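Local structure of jasmonate-induced oxygenase 2 (Arabidopsis thaliana, 6LSV) at residues A42-L50 and W253-H261. The protein uses iron, 2-oxoglutarate and dioxygen to hydroxylate the defence hormone jasmonate to 12-hydroxyjasmonate, acting in the jasmonate signalling pathway of plants. Numbering follows the deposited sequence.
Sequences ATNIPIIDL and WITVKPHPH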
loop_
_atom_site.group_PDB
_atom_site.type_symbol
_atom_site.label_atom_id
_atom_site.label_comp_id
_atom_site.label_asym_id
_atom_site.label_seq_id
_atom_site.Cartn_x
_atom_site.Cartn_y
_atom_site.Cartn_z
ATOM N N ALA A 42 -15.426 -9.416 -10.589
ATOM C CA ALA A 42 -15.020 -8.267 -9.787
ATOM C C ALA A 42 -16.235 -7.544 -9.214
ATOM O O ALA A 42 -17.109 -7.101 -9.959
ATOM C CB ALA A 42 -14.180 -7.314 -10.614
ATOM N N THR A 43 -16.280 -7.412 -7.891
ATOM C CA THR A 43 -17.433 -6.839 -7.216
ATOM C C THR A 43 -17.263 -5.339 -7.015
ATOM O O THR A 43 -16.147 -4.829 -6.887
ATOM C CB THR A 43 -17.658 -7.518 -5.867
ATOM O OG1 THR A 43 -16.657 -7.072 -4.944
ATOM C CG2 THR A 43 -17.573 -9.036 -6.011
ATOM N N ASN A 44 -18.393 -4.633 -6.982
ATOM C CA ASN A 44 -18.394 -3.185 -6.828
ATOM C C ASN A 44 -18.178 -2.785 -5.375
ATOM O O ASN A 44 -18.705 -3.415 -4.454
ATOM C CB ASN A 44 -19.712 -2.590 -7.323
ATOM C CG ASN A 44 -20.104 -3.091 -8.690
ATOM O OD1 ASN A 44 -19.714 -2.526 -9.712
ATOM N ND2 ASN A 44 -20.891 -4.150 -8.720
ATOM N N ILE A 45 -17.411 -1.722 -5.179
ATOM C CA ILE A 45 -17.161 -1.135 -3.867
ATOM C C ILE A 45 -17.945 0.170 -3.791
ATOM O O ILE A 45 -17.738 1.054 -4.633
ATOM C CB ILE A 45 -15.663 -0.892 -3.629
ATOM C CG1 ILE A 45 -14.855 -2.156 -3.944
ATOM C CG2 ILE A 45 -15.418 -0.427 -2.199
ATOM C CD1 ILE A 45 -15.396 -3.415 -3.299
ATOM N N PRO A 46 -18.847 0.334 -2.823
ATOM C CA PRO A 46 -19.638 1.569 -2.756
ATOM C C PRO A 46 -18.741 2.790 -2.612
ATOM O O PRO A 46 -17.781 2.793 -1.838
ATOM C CB PRO A 46 -20.521 1.362 -1.519
ATOM C CG PRO A 46 -20.553 -0.127 -1.312
ATOM C CD PRO A 46 -19.209 -0.620 -1.761
ATOM N N ILE A 47 -19.062 3.833 -3.373
ATOM C CA ILE A 47 -18.205 5.006 -3.484
ATOM C C ILE A 47 -18.701 6.103 -2.555
ATOM O O ILE A 47 -19.895 6.214 -2.251
ATOM C CB ILE A 47 -18.126 5.518 -4.938
ATOM C CG1 ILE A 47 -19.526 5.783 -5.494
ATOM C CG2 ILE A 47 -17.366 4.528 -5.814
ATOM C CD1 ILE A 47 -19.521 6.561 -6.791
ATOM N N ILE A 48 -17.761 6.931 -2.110
ATOM C CA ILE A 48 -18.034 8.068 -1.243
ATOM C C ILE A 48 -17.766 9.335 -2.041
ATOM O O ILE A 48 -16.655 9.533 -2.549
ATOM C CB ILE A 48 -17.170 8.028 0.027
ATOM C CG1 ILE A 48 -17.191 6.629 0.651
ATOM C CG2 ILE A 48 -17.630 9.083 1.015
ATOM C CD1 ILE A 48 -18.506 6.259 1.300
ATOM N N ASP A 49 -18.781 10.188 -2.157
ATOM C CA ASP A 49 -18.624 11.487 -2.805
ATOM C C ASP A 49 -18.021 12.448 -1.788
ATOM O O ASP A 49 -18.668 12.806 -0.798
ATOM C CB ASP A 49 -19.966 11.983 -3.334
ATOM C CG ASP A 49 -19.830 13.179 -4.255
ATOM O OD1 ASP A 49 -18.725 13.757 -4.333
ATOM O OD2 ASP A 49 -20.835 13.541 -4.904
ATOM N N LEU A 50 -16.780 12.865 -2.031
ATOM C CA LEU A 50 -15.990 13.562 -1.025
ATOM C C LEU A 50 -16.218 15.062 -0.985
ATOM O O LEU A 50 -15.984 15.678 0.060
ATOM C CB LEU A 50 -14.501 13.306 -1.248
ATOM C CG LEU A 50 -13.978 11.949 -0.803
ATOM C CD1 LEU A 50 -12.513 12.071 -0.408
ATOM C CD2 LEU A 50 -14.814 11.393 0.339
ATOM N N TRP A 253 -11.811 -14.147 -0.329
ATOM C CA TRP A 253 -11.021 -13.237 -1.148
ATOM C C TRP A 253 -11.909 -12.660 -2.243
ATOM O O TRP A 253 -12.441 -13.400 -3.077
ATOM C CB TRP A 253 -9.803 -13.953 -1.731
ATOM C CG TRP A 253 -8.708 -14.126 -0.718
ATOM C CD1 TRP A 253 -8.343 -15.283 -0.084
ATOM C CD2 TRP A 253 -7.850 -13.100 -0.200
ATOM N NE1 TRP A 253 -7.305 -15.040 0.785
ATOM C CE2 TRP A 253 -6.985 -13.708 0.733
ATOM C CE3 TRP A 253 -7.728 -11.727 -0.439
ATOM C CZ2 TRP A 253 -6.014 -12.990 1.427
ATOM C CZ3 TRP A 253 -6.765 -11.016 0.252
ATOM C CH2 TRP A 253 -5.920 -11.649 1.173
ATOM N N ILE A 254 -12.068 -11.340 -2.235
ATOM C CA ILE A 254 -13.018 -10.641 -3.092
ATOM C C ILE A 254 -12.243 -9.734 -4.036
ATOM O O ILE A 254 -11.449 -8.900 -3.590
ATOM C CB ILE A 254 -14.027 -9.831 -2.258
ATOM C CG1 ILE A 254 -14.741 -10.747 -1.265
ATOM C CG2 ILE A 254 -15.026 -9.133 -3.157
ATOM C CD1 ILE A 254 -15.208 -10.044 -0.012
ATOM N N THR A 255 -12.481 -9.893 -5.337
ATOM C CA THR A 255 -11.803 -9.082 -6.339
ATOM C C THR A 255 -12.508 -7.740 -6.495
ATOM O O THR A 255 -13.733 -7.685 -6.643
ATOM C CB THR A 255 -11.757 -9.816 -7.678
ATOM O OG1 THR A 255 -11.249 -11.141 -7.479
ATOM C CG2 THR A 255 -10.868 -9.075 -8.661
ATOM N N VAL A 256 -11.730 -6.662 -6.477
ATOM C CA VAL A 256 -12.248 -5.300 -6.450
ATOM C C VAL A 256 -12.293 -4.757 -7.872
ATOM O O VAL A 256 -11.267 -4.710 -8.560
ATOM C CB VAL A 256 -11.388 -4.400 -5.550
ATOM C CG1 VAL A 256 -11.703 -2.935 -5.792
ATOM C CG2 VAL A 256 -11.589 -4.767 -4.088
ATOM N N LYS A 257 -13.477 -4.341 -8.312
ATOM C CA LYS A 257 -13.604 -3.648 -9.592
ATOM C C LYS A 257 -13.296 -2.169 -9.400
ATOM O O LYS A 257 -14.025 -1.486 -8.672
ATOM C CB LYS A 257 -15.001 -3.816 -10.173
ATOM C CG LYS A 257 -15.255 -2.908 -11.368
ATOM C CD LYS A 257 -16.557 -3.215 -12.091
ATOM C CE LYS A 257 -17.507 -4.041 -11.253
ATOM N NZ LYS A 257 -18.905 -3.894 -11.751
ATOM N N PRO A 258 -12.246 -1.637 -10.021
ATOM C CA PRO A 258 -11.905 -0.229 -9.798
ATOM C C PRO A 258 -12.914 0.695 -10.460
ATOM O O PRO A 258 -13.397 0.438 -11.564
ATOM C CB PRO A 258 -10.520 -0.099 -10.437
ATOM C CG PRO A 258 -10.548 -1.108 -11.533
ATOM C CD PRO A 258 -11.342 -2.272 -10.996
ATOM N N HIS A 259 -13.242 1.771 -9.758
ATOM C CA HIS A 259 -14.111 2.817 -10.272
ATOM C C HIS A 259 -13.265 3.914 -10.911
ATOM O O HIS A 259 -12.245 4.314 -10.342
ATOM C CB HIS A 259 -14.968 3.402 -9.152
ATOM C CG HIS A 259 -16.030 4.346 -9.626
ATOM N ND1 HIS A 259 -17.321 3.941 -9.886
ATOM C CD2 HIS A 259 -15.993 5.675 -9.882
ATOM C CE1 HIS A 259 -18.034 4.980 -10.287
ATOM N NE2 HIS A 259 -17.251 6.044 -10.292
ATOM N N PRO A 260 -13.664 4.383 -12.092
ATOM C CA PRO A 260 -12.846 5.356 -12.831
ATOM C C PRO A 260 -12.484 6.582 -12.006
ATOM O O PRO A 260 -13.350 7.255 -11.441
ATOM C CB PRO A 260 -13.735 5.730 -14.025
ATOM C CG PRO A 260 -15.049 5.027 -13.818
ATOM C CD PRO A 260 -14.785 3.885 -12.899
ATOM N N HIS A 261 -11.180 6.864 -11.941
ATOM C CA HIS A 261 -10.628 8.065 -11.307
ATOM C C HIS A 261 -11.045 8.203 -9.852
ATOM O O HIS A 261 -11.061 9.309 -9.303
ATOM C CB HIS A 261 -10.992 9.320 -12.095
ATOM C CG HIS A 261 -10.521 9.279 -13.512
ATOM N ND1 HIS A 261 -11.378 9.104 -14.576
ATOM C CD2 HIS A 261 -9.276 9.351 -14.037
ATOM C CE1 HIS A 261 -10.683 9.092 -15.699
ATOM N NE2 HIS A 261 -9.404 9.240 -15.399
HETATM O O HOH W 1 -15.916 -0.439 -7.402
#
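T43 alone makes both direct backbone bonds to 253-261, one through its N and one through its O. T43 N gives its hydrogen to T255 O at 2.8 Å. K257 N returns a bond to T43 O at 3.1 Å, nearly straight at 171°. These two bonds form a single beta bridge between T43 and V256. The hydroxyl OG1 of T43 sits between its own backbone N and carbonyl carbon (chi1 74°), where it adds a weak bond to T255 O. Past the bridge the chains separate, and a water bridges them: I45 N donates to it, and it donates to K257 O.

At the solvent-facing side, K257 runs alongside N44. Its ammonium NZ meets N44 OD1 at 2.6 Å, from above the amide plane. K257 CG lies anti to the backbone N, and a bend at chi3 (18°) folds the amine back to the amide. A42 CB packs on K257 CB at 3.6 Å. I45 crosses V256 at about a right angle, its CG1 3.7 Å from V256 CG1. Farther on, I47 CG2 stands over one face of the H259 ring in a CH-pi contact, while P260 CD lies against the opposite face.

The side chain of V256 also packs on L245 and V247; it lies about 8 Å from the bound 2-oxoglutarate. I45 and I47 also touch strand 77-81. This surface contact thus links the chain leading to strand 47-49, at the edge of the large sheet, to the chain that follows strand 253-255 of the small one. Two backbone bonds and the water bridge fix the main chains, the exposed lysine-amide bond lies outside them, and I45 on V256 is the inward apolar packing.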